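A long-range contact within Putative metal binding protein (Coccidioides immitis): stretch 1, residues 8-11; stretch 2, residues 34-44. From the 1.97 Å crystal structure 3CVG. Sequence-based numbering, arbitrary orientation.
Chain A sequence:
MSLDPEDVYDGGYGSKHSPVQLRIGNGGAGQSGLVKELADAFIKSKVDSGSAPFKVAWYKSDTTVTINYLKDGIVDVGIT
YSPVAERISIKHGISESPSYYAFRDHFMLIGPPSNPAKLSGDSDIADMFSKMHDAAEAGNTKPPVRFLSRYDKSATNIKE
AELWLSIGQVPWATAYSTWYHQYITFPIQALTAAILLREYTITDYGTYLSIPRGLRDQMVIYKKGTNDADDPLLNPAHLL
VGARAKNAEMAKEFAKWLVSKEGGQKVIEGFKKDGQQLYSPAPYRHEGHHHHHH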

# COMPACT_ATOMS: atom_id res chain seq x y z
N VAL A 8 9.71 -10.91 14.82
CA VAL A 8 10.24 -12.13 14.20
C VAL A 8 9.23 -13.25 14.39
O VAL A 8 8.62 -13.38 15.46
CB VAL A 8 11.59 -12.54 14.83
CG1 VAL A 8 12.11 -13.80 14.16
CG2 VAL A 8 12.60 -11.40 14.69
N TYR A 9 9.05 -14.06 13.36
CA TYR A 9 8.09 -15.15 13.42
C TYR A 9 8.76 -16.52 13.43
O TYR A 9 9.77 -16.75 12.75
CB TYR A 9 7.12 -15.02 12.25
CG TYR A 9 6.54 -13.62 12.13
CD1 TYR A 9 7.19 -12.64 11.38
CD2 TYR A 9 5.39 -13.26 12.82
CE1 TYR A 9 6.70 -11.33 11.32
CE2 TYR A 9 4.89 -11.96 12.77
CZ TYR A 9 5.55 -11.00 12.02
OH TYR A 9 5.05 -9.71 11.98
N ASP A 10 8.20 -17.44 14.21
CA ASP A 10 8.76 -18.78 14.35
C ASP A 10 7.95 -19.90 13.71
O ASP A 10 8.33 -21.07 13.78
CB ASP A 10 8.96 -19.10 15.84
CG ASP A 10 10.17 -19.97 16.10
OD1 ASP A 10 10.57 -20.73 15.19
OD2 ASP A 10 10.73 -19.89 17.21
N GLY A 11 6.83 -19.55 13.08
CA GLY A 11 6.01 -20.56 12.44
C GLY A 11 5.00 -21.20 13.38
O GLY A 11 5.28 -22.21 14.01
N LEU A 34 -0.19 -9.76 7.24
CA LEU A 34 0.08 -10.74 6.19
C LEU A 34 1.48 -11.36 6.27
O LEU A 34 1.64 -12.56 6.06
CB LEU A 34 -0.10 -10.13 4.80
CG LEU A 34 0.11 -11.11 3.64
CD1 LEU A 34 -1.06 -12.08 3.59
CD2 LEU A 34 0.23 -10.38 2.32
N VAL A 35 2.49 -10.54 6.55
CA VAL A 35 3.86 -11.05 6.63
C VAL A 35 3.97 -12.16 7.68
O VAL A 35 4.80 -13.06 7.55
CB VAL A 35 4.87 -9.92 6.94
CG1 VAL A 35 6.26 -10.51 7.19
CG2 VAL A 35 4.92 -8.95 5.78
N LYS A 36 3.14 -12.10 8.71
CA LYS A 36 3.14 -13.11 9.76
C LYS A 36 2.63 -14.43 9.18
O LYS A 36 3.28 -15.47 9.30
CB LYS A 36 2.25 -12.69 10.93
CG LYS A 36 2.21 -13.72 12.07
CD LYS A 36 1.55 -13.15 13.32
CE LYS A 36 1.63 -14.13 14.48
NZ LYS A 36 1.02 -13.57 15.72
N GLU A 37 1.45 -14.37 8.57
CA GLU A 37 0.83 -15.55 7.96
C GLU A 37 1.77 -16.16 6.92
O GLU A 37 1.98 -17.37 6.90
CB GLU A 37 -0.49 -15.17 7.28
CG GLU A 37 -1.73 -15.30 8.15
CD GLU A 37 -1.93 -16.72 8.65
OE1 GLU A 37 -1.23 -17.12 9.61
OE2 GLU A 37 -2.78 -17.44 8.08
N LEU A 38 2.31 -15.32 6.05
CA LEU A 38 3.23 -15.77 5.02
C LEU A 38 4.44 -16.48 5.61
O LEU A 38 4.73 -17.62 5.25
CB LEU A 38 3.69 -14.57 4.18
CG LEU A 38 2.99 -14.31 2.84
CD1 LEU A 38 1.50 -14.56 2.95
CD2 LEU A 38 3.28 -12.88 2.41
N ALA A 39 5.13 -15.80 6.52
CA ALA A 39 6.32 -16.37 7.16
C ALA A 39 6.03 -17.68 7.88
O ALA A 39 6.80 -18.64 7.77
CB ALA A 39 6.91 -15.35 8.12
N ASP A 40 4.94 -17.73 8.63
CA ASP A 40 4.58 -18.94 9.35
C ASP A 40 4.25 -20.07 8.39
O ASP A 40 4.45 -21.25 8.70
CB ASP A 40 3.39 -18.70 10.29
CG ASP A 40 3.76 -17.88 11.51
OD1 ASP A 40 4.97 -17.79 11.82
OD2 ASP A 40 2.85 -17.34 12.18
N ALA A 41 3.74 -19.71 7.21
CA ALA A 41 3.38 -20.70 6.20
C ALA A 41 4.61 -21.21 5.45
O ALA A 41 4.65 -22.37 5.04
CB ALA A 41 2.37 -20.11 5.23
N PHE A 42 5.59 -20.34 5.26
CA PHE A 42 6.82 -20.73 4.58
C PHE A 42 7.65 -21.61 5.50
O PHE A 42 8.09 -22.69 5.11
CB PHE A 42 7.63 -19.49 4.18
CG PHE A 42 8.94 -19.82 3.50
CD1 PHE A 42 8.96 -20.48 2.28
CD2 PHE A 42 10.15 -19.45 4.09
CE1 PHE A 42 10.17 -20.78 1.65
CE2 PHE A 42 11.36 -19.74 3.46
CZ PHE A 42 11.37 -20.40 2.24
N ILE A 43 7.87 -21.13 6.73
CA ILE A 43 8.63 -21.90 7.70
C ILE A 43 7.96 -23.26 7.81
O ILE A 43 8.62 -24.30 7.92
CB ILE A 43 8.60 -21.25 9.10
CG1 ILE A 43 9.23 -19.86 9.07
CG2 ILE A 43 9.34 -22.13 10.09
CD1 ILE A 43 9.09 -19.10 10.37
N LYS A 44 6.64 -23.24 7.78
CA LYS A 44 5.84 -24.45 7.88
C LYS A 44 6.21 -25.45 6.79
O LYS A 44 6.60 -26.58 7.10
CB LYS A 44 4.35 -24.10 7.79
CG LYS A 44 3.40 -25.17 8.31
CD LYS A 44 3.08 -26.22 7.26
CE LYS A 44 1.98 -27.15 7.77
NZ LYS A 44 1.47 -28.07 6.71
O HOH W 1 5.52 -16.86 14.65

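The backbone of the helix itself supplies the floor for an aromatic ring: the CA of K36 lies 3.8 Å from the centroid of the Y9 ring, 16° off the ring normal, a CH-pi contact made over the face. An alpha hydrogen is slightly acidic because its carbon sits between two peptide groups, so it suits the electron-rich face of a tyrosine. The CA atoms of Y9 and K36 are 6.5 Å apart. The lysine side chain, extended with every chi angle t, leaves its CG 3.3 Å from CE2 of Y9 while its charged end leads away.

Around this, V35, A39 and I43, each four residues on from the last, put one apolar row on the face of the helix that meets stretch 1. V35 brings CG1 to 4.2 Å from CE1 of Y9, and the CB of A39 stands 4.1 Å from the tyrosine's CB. The CA-to-CB bond of A39 points toward stretch 1. I43 extends the surface past the ring, its CD1 3.4 Å from the backbone O of Y9 and 3.6 Å from the N of G11.

Polar chemistry enters where the strand gives way to loop. D40 sets out sideways from the helix, but its carboxylate comes nearer, and OD1 accepts a weak hydrogen bond from G11 N at 2.9 Å, with an N-H...O angle of 125°. The same OD1 accepts from water 1 at 3.0 Å, and that water takes the hydrogen of D10 N at 2.8 Å. One carboxylate oxygen thus serves two successive amides, one directly and one through water.

Here the two backbones come closest, with the CA atoms of G11 and D40 3.8 Å apart. G11's phi of 87° calls for glycine by itself, since a CB would jam against the preceding carbonyl; it would also lie a tight 3.0 Å from I43 CG2.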